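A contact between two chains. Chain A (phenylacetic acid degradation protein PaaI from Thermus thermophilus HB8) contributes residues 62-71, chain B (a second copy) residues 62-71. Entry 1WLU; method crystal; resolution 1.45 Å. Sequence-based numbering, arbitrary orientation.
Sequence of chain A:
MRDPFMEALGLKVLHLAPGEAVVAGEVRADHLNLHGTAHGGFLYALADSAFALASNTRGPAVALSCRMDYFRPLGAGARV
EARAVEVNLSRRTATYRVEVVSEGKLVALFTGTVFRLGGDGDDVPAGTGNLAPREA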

ATOM      1  N   VAL A  62       7.075  -9.970 -12.690  1.00 17.81           N
ATOM      2  CA  VAL A  62       6.383 -10.555 -11.552  1.00 18.24           C
ATOM      3  C   VAL A  62       6.070  -9.462 -10.542  1.00 16.25           C
ATOM      4  O   VAL A  62       6.831  -8.507 -10.381  1.00 16.24           O
ATOM      5  CB  VAL A  62       7.229 -11.655 -10.869  1.00 19.85           C
ATOM      6  CG1 VAL A  62       7.409 -12.833 -11.820  1.00 22.83           C
ATOM      7  CG2 VAL A  62       8.575 -11.095 -10.449  1.00 22.25           C
ATOM      8  N   ALA A  63       4.942  -9.609  -9.862  1.00 15.72           N
ATOM      9  CA  ALA A  63       4.519  -8.623  -8.883  1.00 14.17           C
ATOM     10  C   ALA A  63       5.445  -8.505  -7.685  1.00 14.23           C
ATOM     11  O   ALA A  63       5.975  -9.501  -7.190  1.00 13.92           O
ATOM     12  CB  ALA A  63       3.114  -8.947  -8.401  1.00 15.66           C
ATOM     13  N   LEU A  64       5.641  -7.270  -7.238  1.00 12.51           N
ATOM     14  CA  LEU A  64       6.437  -6.987  -6.054  1.00 12.41           C
ATOM     15  C   LEU A  64       5.463  -6.552  -4.961  1.00 12.24           C
ATOM     16  O   LEU A  64       5.299  -7.243  -3.959  1.00 11.65           O
ATOM     17  CB  LEU A  64       7.449  -5.864  -6.314  1.00 14.18           C
ATOM     18  CG  LEU A  64       8.684  -6.202  -7.156  1.00 13.53           C
ATOM     19  CD1 LEU A  64       9.511  -4.942  -7.360  1.00 14.84           C
ATOM     20  CD2 LEU A  64       9.510  -7.279  -6.465  1.00 14.62           C
ATOM     21  N   SER A  65       4.800  -5.417  -5.178  1.00 12.13           N
ATOM     22  CA  SER A  65       3.853  -4.875  -4.205  1.00 12.04           C
ATOM     23  C   SER A  65       2.571  -4.392  -4.864  1.00 12.09           C
ATOM     24  O   SER A  65       2.612  -3.674  -5.862  1.00 12.27           O
ATOM     25  CB  SER A  65       4.491  -3.705  -3.458  1.00 12.83           C
ATOM     26  OG  SER A  65       3.610  -3.205  -2.467  1.00 13.33           O
ATOM     27  N   CYS A  66       1.436  -4.777  -4.287  1.00 11.58           N
ATOM     28  CA  CYS A  66       0.137  -4.379  -4.813  1.00 12.08           C
ATOM     29  C   CYS A  66      -0.775  -3.883  -3.705  1.00 12.36           C
ATOM     30  O   CYS A  66      -0.776  -4.422  -2.597  1.00 13.36           O
ATOM     31  CB  CYS A  66      -0.532  -5.558  -5.516  1.00 12.38           C
ATOM     32  SG  CYS A  66       0.471  -6.260  -6.838  1.00 14.16           S
ATOM     33  N   ARG A  67      -1.549  -2.850  -4.016  1.00 11.24           N
ATOM     34  CA  ARG A  67      -2.495  -2.275  -3.070  1.00 11.34           C
ATOM     35  C   ARG A  67      -3.887  -2.381  -3.666  1.00 10.66           C
ATOM     36  O   ARG A  67      -4.088  -2.134  -4.858  1.00 11.59           O
ATOM     37  CB  ARG A  67      -2.167  -0.804  -2.804  1.00 11.00           C
ATOM     38  CG  ARG A  67      -3.158  -0.085  -1.885  1.00 12.04           C
ATOM     39  CD  ARG A  67      -2.774   1.385  -1.783  1.00 11.51           C
ATOM     40  NE  ARG A  67      -3.737   2.195  -1.038  1.00 11.50           N
ATOM     41  CZ  ARG A  67      -3.552   2.650   0.198  1.00 12.21           C
ATOM     42  NH1 ARG A  67      -2.435   2.378   0.862  1.00 12.16           N
ATOM     43  NH2 ARG A  67      -4.485   3.406   0.763  1.00 12.74           N
ATOM     44  N   MET A  68      -4.846  -2.762  -2.833  1.00 11.26           N
ATOM     45  CA  MET A  68      -6.226  -2.890  -3.265  1.00 11.72           C
ATOM     46  C   MET A  68      -7.102  -2.074  -2.321  1.00 11.31           C
ATOM     47  O   MET A  68      -7.136  -2.336  -1.115  1.00 10.91           O
ATOM     48  CB  MET A  68      -6.651  -4.361  -3.232  1.00 13.35           C
ATOM     49  CG  MET A  68      -8.052  -4.620  -3.745  1.00 13.75           C
ATOM     50  SD  MET A  68      -8.185  -4.436  -5.529  1.00 15.97           S
ATOM     51  CE  MET A  68      -9.750  -5.279  -5.814  1.00 15.04           C
ATOM     52  N   ASP A  69      -7.785  -1.073  -2.869  1.00 11.17           N
ATOM     53  CA  ASP A  69      -8.681  -0.221  -2.094  1.00 11.29           C
ATOM     54  C   ASP A  69     -10.107  -0.552  -2.518  1.00 11.76           C
ATOM     55  O   ASP A  69     -10.457  -0.432  -3.690  1.00 11.76           O
ATOM     56  CB  ASP A  69      -8.366   1.256  -2.352  1.00 11.97           C
ATOM     57  CG  ASP A  69      -7.022   1.672  -1.779  1.00 11.88           C
ATOM     58  OD1 ASP A  69      -6.788   1.427  -0.576  1.00 13.07           O
ATOM     59  OD2 ASP A  69      -6.203   2.252  -2.523  1.00 12.57           O
ATOM     60  N   TYR A  70     -10.919  -0.978  -1.555  1.00 11.33           N
ATOM     61  CA  TYR A  70     -12.305  -1.375  -1.810  1.00 11.41           C
ATOM     62  C   TYR A  70     -13.290  -0.256  -1.510  1.00 11.73           C
ATOM     63  O   TYR A  70     -13.264   0.319  -0.420  1.00 12.10           O
ATOM     64  CB  TYR A  70     -12.643  -2.592  -0.948  1.00 12.38           C
ATOM     65  CG  TYR A  70     -11.805  -3.812  -1.252  1.00 12.44           C
ATOM     66  CD1 TYR A  70     -12.214  -4.746  -2.200  1.00 13.23           C
ATOM     67  CD2 TYR A  70     -10.603  -4.036  -0.584  1.00 13.72           C
ATOM     68  CE1 TYR A  70     -11.450  -5.876  -2.475  1.00 13.09           C
ATOM     69  CE2 TYR A  70      -9.830  -5.160  -0.853  1.00 14.10           C
ATOM     70  CZ  TYR A  70     -10.261  -6.076  -1.798  1.00 14.34           C
ATOM     71  OH  TYR A  70      -9.516  -7.199  -2.064  1.00 15.56           O
ATOM     72  N   PHE A  71     -14.175   0.037  -2.464  1.00 12.26           N
ATOM     73  CA  PHE A  71     -15.148   1.115  -2.278  1.00 12.70           C
ATOM     74  C   PHE A  71     -16.603   0.680  -2.173  1.00 14.34           C
ATOM     75  O   PHE A  71     -17.365   1.253  -1.393  1.00 15.75           O
ATOM     76  CB  PHE A  71     -15.049   2.138  -3.416  1.00 13.28           C
ATOM     77  CG  PHE A  71     -13.656   2.625  -3.685  1.00 12.11           C
ATOM     78  CD1 PHE A  71     -12.833   3.047  -2.646  1.00 12.69           C
ATOM     79  CD2 PHE A  71     -13.169   2.675  -4.986  1.00 13.33           C
ATOM     80  CE1 PHE A  71     -11.543   3.513  -2.899  1.00 12.87           C
ATOM     81  CE2 PHE A  71     -11.883   3.137  -5.249  1.00 12.83           C
ATOM     82  CZ  PHE A  71     -11.068   3.557  -4.205  1.00 12.41           C
TER
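Chain B (62-71) VALSCRMDYF

The contact is an antiparallel pairing of two identical strands about an exact two-fold axis, which continues one β-sheet from chain A into chain B through backbone hydrogen bonds and a polar cluster on one of its faces. In both copies residues 62-70 run as a strand, and in chain B the backbone stays extended from Ser65(B) to Tyr70(B), with phi between -97° and -136° and psi between 118° and 142°. Leu64(B) departs from this, its psi of -65° putting a local irregularity in the strand just before the regular pairing begins. The N-to-C directions of the two strands differ by 166°, and their axes approach to 4.7 Å.

The two-fold axis centres the register on Arg67. Arg67(B) lies across from Arg67(A), CA to CA 4.4 Å, as a non-hydrogen-bonded pair, and every other pairing occurs twice. Chain B is therefore placed by counting outward from this centre: Met68(B) faces Cys66(A), with their CA atoms 5.3 Å apart, and Asp69(B) faces Ser65(A), CA to CA 4.5 Å. The alternation of wide and narrow pairs is the usual signature of antiparallel strands. In the wide pair, Met68(B) N donates to Cys66(A) O at 2.8 Å and Cys66(A) N donates to Met68(B) O at 3.0 Å. Farther out, Tyr70(B) N reaches Leu64(A) O at 2.9 Å. With their symmetry mates these make six backbone hydrogen bonds. The narrow pairs add CA-H...O contacts, such as Arg67(B) CA to Cys66(A) O at 3.2 Å.

The side chains alternate between the faces, and the face with Ser65, Arg67 and Asp69 of both chains carries the polar links. There Ser65(A) OG donates to Asp69(B) OD1 at 2.7 Å, while the other carboxylate oxygen, Asp69(B) OD2, accepts from Arg67(B) NE at 2.9 Å in a salt bridge within chain B. One aspartate thus holds its own arginine and the serine of the other chain. Ser65(A) OG also lies over one face of the Arg67(B) guanidinium, 3.1 Å from Arg67(B) CZ, a position too far from the plane of the N-H groups for a hydrogen bond.

Cys66 and Met68 occupy the other face. Beyond the regular pairs, Tyr70(B) points toward chain A and has 71 Å² covered, the largest share of any residue here, equalled by its mate Tyr70(A). Its ring packs against Ala63(A), with Tyr70(B) CD2 3.9 Å from Ala63(A) CB, and meets Cys66(A) SG at its edge, 4.3 Å from Tyr70(B) CE2.

Water finishes the ends of the ladder. One molecule donates to both Ala63(A) O and Tyr70(B) O, at 2.8 Å from each, and joins the carbonyls where direct pairing has stopped. Val62(B) and Phe71(B) bury nothing against the other stretch. The design lesson is economical: a self-complementary register makes each serine-aspartate and tyrosine-alanine match count twice, and together the two stretches bury 648 Å².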

ATOM      1  N   VAL B  62     -15.367  -4.704   7.225  1.00 17.81           N
ATOM      2  CA  VAL B  62     -15.104  -4.877   5.805  1.00 18.24           C
ATOM      3  C   VAL B  62     -13.789  -4.198   5.455  1.00 16.25           C
ATOM      4  O   VAL B  62     -13.430  -3.170   6.032  1.00 16.24           O
ATOM      5  CB  VAL B  62     -16.234  -4.281   4.934  1.00 19.85           C
ATOM      6  CG1 VAL B  62     -17.523  -5.066   5.154  1.00 22.83           C
ATOM      7  CG2 VAL B  62     -16.435  -2.815   5.269  1.00 22.25           C
ATOM      8  N   ALA B  63     -13.073  -4.779   4.504  1.00 15.72           N
ATOM      9  CA  ALA B  63     -11.788  -4.240   4.092  1.00 14.17           C
ATOM     10  C   ALA B  63     -11.872  -2.867   3.450  1.00 14.23           C
ATOM     11  O   ALA B  63     -12.798  -2.573   2.693  1.00 13.92           O
ATOM     12  CB  ALA B  63     -11.110  -5.203   3.132  1.00 15.66           C
ATOM     13  N   LEU B  64     -10.895  -2.027   3.776  1.00 12.51           N
ATOM     14  CA  LEU B  64     -10.780  -0.701   3.192  1.00 12.41           C
ATOM     15  C   LEU B  64      -9.581  -0.736   2.247  1.00 12.24           C
ATOM     16  O   LEU B  64      -9.735  -0.608   1.035  1.00 11.65           O
ATOM     17  CB  LEU B  64     -10.554   0.369   4.267  1.00 14.18           C
ATOM     18  CG  LEU B  64     -11.753   0.770   5.133  1.00 13.53           C
ATOM     19  CD1 LEU B  64     -11.300   1.775   6.180  1.00 14.84           C
ATOM     20  CD2 LEU B  64     -12.852   1.364   4.262  1.00 14.62           C
ATOM     21  N   SER B  65      -8.391  -0.938   2.811  1.00 12.13           N
ATOM     22  CA  SER B  65      -7.158  -0.973   2.027  1.00 12.04           C
ATOM     23  C   SER B  65      -6.253  -2.124   2.437  1.00 12.09           C
ATOM     24  O   SER B  65      -6.008  -2.335   3.624  1.00 12.27           O
ATOM     25  CB  SER B  65      -6.394   0.338   2.204  1.00 12.83           C
ATOM     26  OG  SER B  65      -5.225   0.347   1.403  1.00 13.33           O
ATOM     27  N   CYS B  66      -5.747  -2.852   1.446  1.00 11.58           N
ATOM     28  CA  CYS B  66      -4.861  -3.980   1.699  1.00 12.08           C
ATOM     29  C   CYS B  66      -3.644  -3.937   0.793  1.00 12.36           C
ATOM     30  O   CYS B  66      -3.741  -3.572  -0.380  1.00 13.36           O
ATOM     31  CB  CYS B  66      -5.602  -5.296   1.473  1.00 12.38           C
ATOM     32  SG  CYS B  66      -7.091  -5.455   2.475  1.00 14.16           S
ATOM     33  N   ARG B  67      -2.498  -4.312   1.349  1.00 11.24           N
ATOM     34  CA  ARG B  67      -1.248  -4.348   0.603  1.00 11.34           C
ATOM     35  C   ARG B  67      -0.719  -5.771   0.630  1.00 10.66           C
ATOM     36  O   ARG B  67      -0.760  -6.444   1.664  1.00 11.59           O
ATOM     37  CB  ARG B  67      -0.215  -3.411   1.234  1.00 11.00           C
ATOM     38  CG  ARG B  67       1.165  -3.442   0.572  1.00 12.04           C
ATOM     39  CD  ARG B  67       2.118  -2.546   1.351  1.00 11.51           C
ATOM     40  NE  ARG B  67       3.502  -2.611   0.883  1.00 11.50           N
ATOM     41  CZ  ARG B  67       4.108  -1.668   0.168  1.00 12.21           C
ATOM     42  NH1 ARG B  67       3.461  -0.563  -0.186  1.00 12.16           N
ATOM     43  NH2 ARG B  67       5.380  -1.820  -0.173  1.00 12.74           N
ATOM     44  N   MET B  68      -0.235  -6.230  -0.516  1.00 11.26           N
ATOM     45  CA  MET B  68       0.316  -7.568  -0.630  1.00 11.72           C
ATOM     46  C   MET B  68       1.714  -7.462  -1.230  1.00 11.31           C
ATOM     47  O   MET B  68       1.877  -6.969  -2.350  1.00 10.91           O
ATOM     48  CB  MET B  68      -0.576  -8.427  -1.531  1.00 13.35           C
ATOM     49  CG  MET B  68      -0.137  -9.872  -1.652  1.00 13.75           C
ATOM     50  SD  MET B  68      -0.435 -10.818  -0.152  1.00 15.97           S
ATOM     51  CE  MET B  68      -0.291 -12.490  -0.803  1.00 15.04           C
ATOM     52  N   ASP B  69       2.715  -7.900  -0.472  1.00 11.17           N
ATOM     53  CA  ASP B  69       4.103  -7.881  -0.923  1.00 11.29           C
ATOM     54  C   ASP B  69       4.525  -9.326  -1.161  1.00 11.76           C
ATOM     55  O   ASP B  69       4.477 -10.151  -0.251  1.00 11.76           O
ATOM     56  CB  ASP B  69       4.996  -7.219   0.131  1.00 11.97           C
ATOM     57  CG  ASP B  69       4.729  -5.730   0.267  1.00 11.88           C
ATOM     58  OD1 ASP B  69       4.754  -5.026  -0.764  1.00 13.07           O
ATOM     59  OD2 ASP B  69       4.503  -5.260   1.402  1.00 12.57           O
ATOM     60  N   TYR B  70       4.929  -9.622  -2.393  1.00 11.33           N
ATOM     61  CA  TYR B  70       5.326 -10.974  -2.789  1.00 11.41           C
ATOM     62  C   TYR B  70       6.834 -11.168  -2.744  1.00 11.73           C
ATOM     63  O   TYR B  70       7.580 -10.378  -3.326  1.00 12.10           O
ATOM     64  CB  TYR B  70       4.822 -11.248  -4.206  1.00 12.38           C
ATOM     65  CG  TYR B  70       3.318 -11.207  -4.342  1.00 12.44           C
ATOM     66  CD1 TYR B  70       2.550 -12.356  -4.169  1.00 13.23           C
ATOM     67  CD2 TYR B  70       2.661 -10.018  -4.649  1.00 13.72           C
ATOM     68  CE1 TYR B  70       1.165 -12.324  -4.303  1.00 13.09           C
ATOM     69  CE2 TYR B  70       1.278  -9.974  -4.783  1.00 14.10           C
ATOM     70  CZ  TYR B  70       0.537 -11.132  -4.610  1.00 14.34           C
ATOM     71  OH  TYR B  70      -0.828 -11.107  -4.753  1.00 15.56           O
ATOM     72  N   PHE B  71       7.283 -12.233  -2.077  1.00 12.26           N
ATOM     73  CA  PHE B  71       8.719 -12.491  -1.958  1.00 12.70           C
ATOM     74  C   PHE B  71       9.230 -13.727  -2.686  1.00 14.34           C
ATOM     75  O   PHE B  71      10.327 -13.707  -3.245  1.00 15.75           O
ATOM     76  CB  PHE B  71       9.128 -12.616  -0.486  1.00 13.28           C
ATOM     77  CG  PHE B  71       8.645 -11.492   0.383  1.00 12.11           C
ATOM     78  CD1 PHE B  71       8.810 -10.166  -0.006  1.00 12.69           C
ATOM     79  CD2 PHE B  71       8.035 -11.761   1.602  1.00 13.33           C
ATOM     80  CE1 PHE B  71       8.372  -9.123   0.810  1.00 12.87           C
ATOM     81  CE2 PHE B  71       7.594 -10.727   2.423  1.00 12.83           C
ATOM     82  CZ  PHE B  71       7.763  -9.406   2.027  1.00 12.41           C
TER
HETATM   83  O   HOH W   1     -14.703  -0.743   1.761  1.00 16.01           O
HETATM   84  O   HOH W   2      -8.780   2.435   1.062  1.00 12.91           O
HETATM   85  O   HOH W   3     -11.527   2.025   0.922  1.00 14.44           O
HETATM   86  O   HOH W   4       7.128  -5.358  -2.150  1.00 12.91           O
HETATM   87  O   HOH W   5       8.314  -7.711  -3.040  1.00 14.44           O
HETATM   88  O   HOH W   6       8.195 -10.773  -6.050  1.00 16.01           O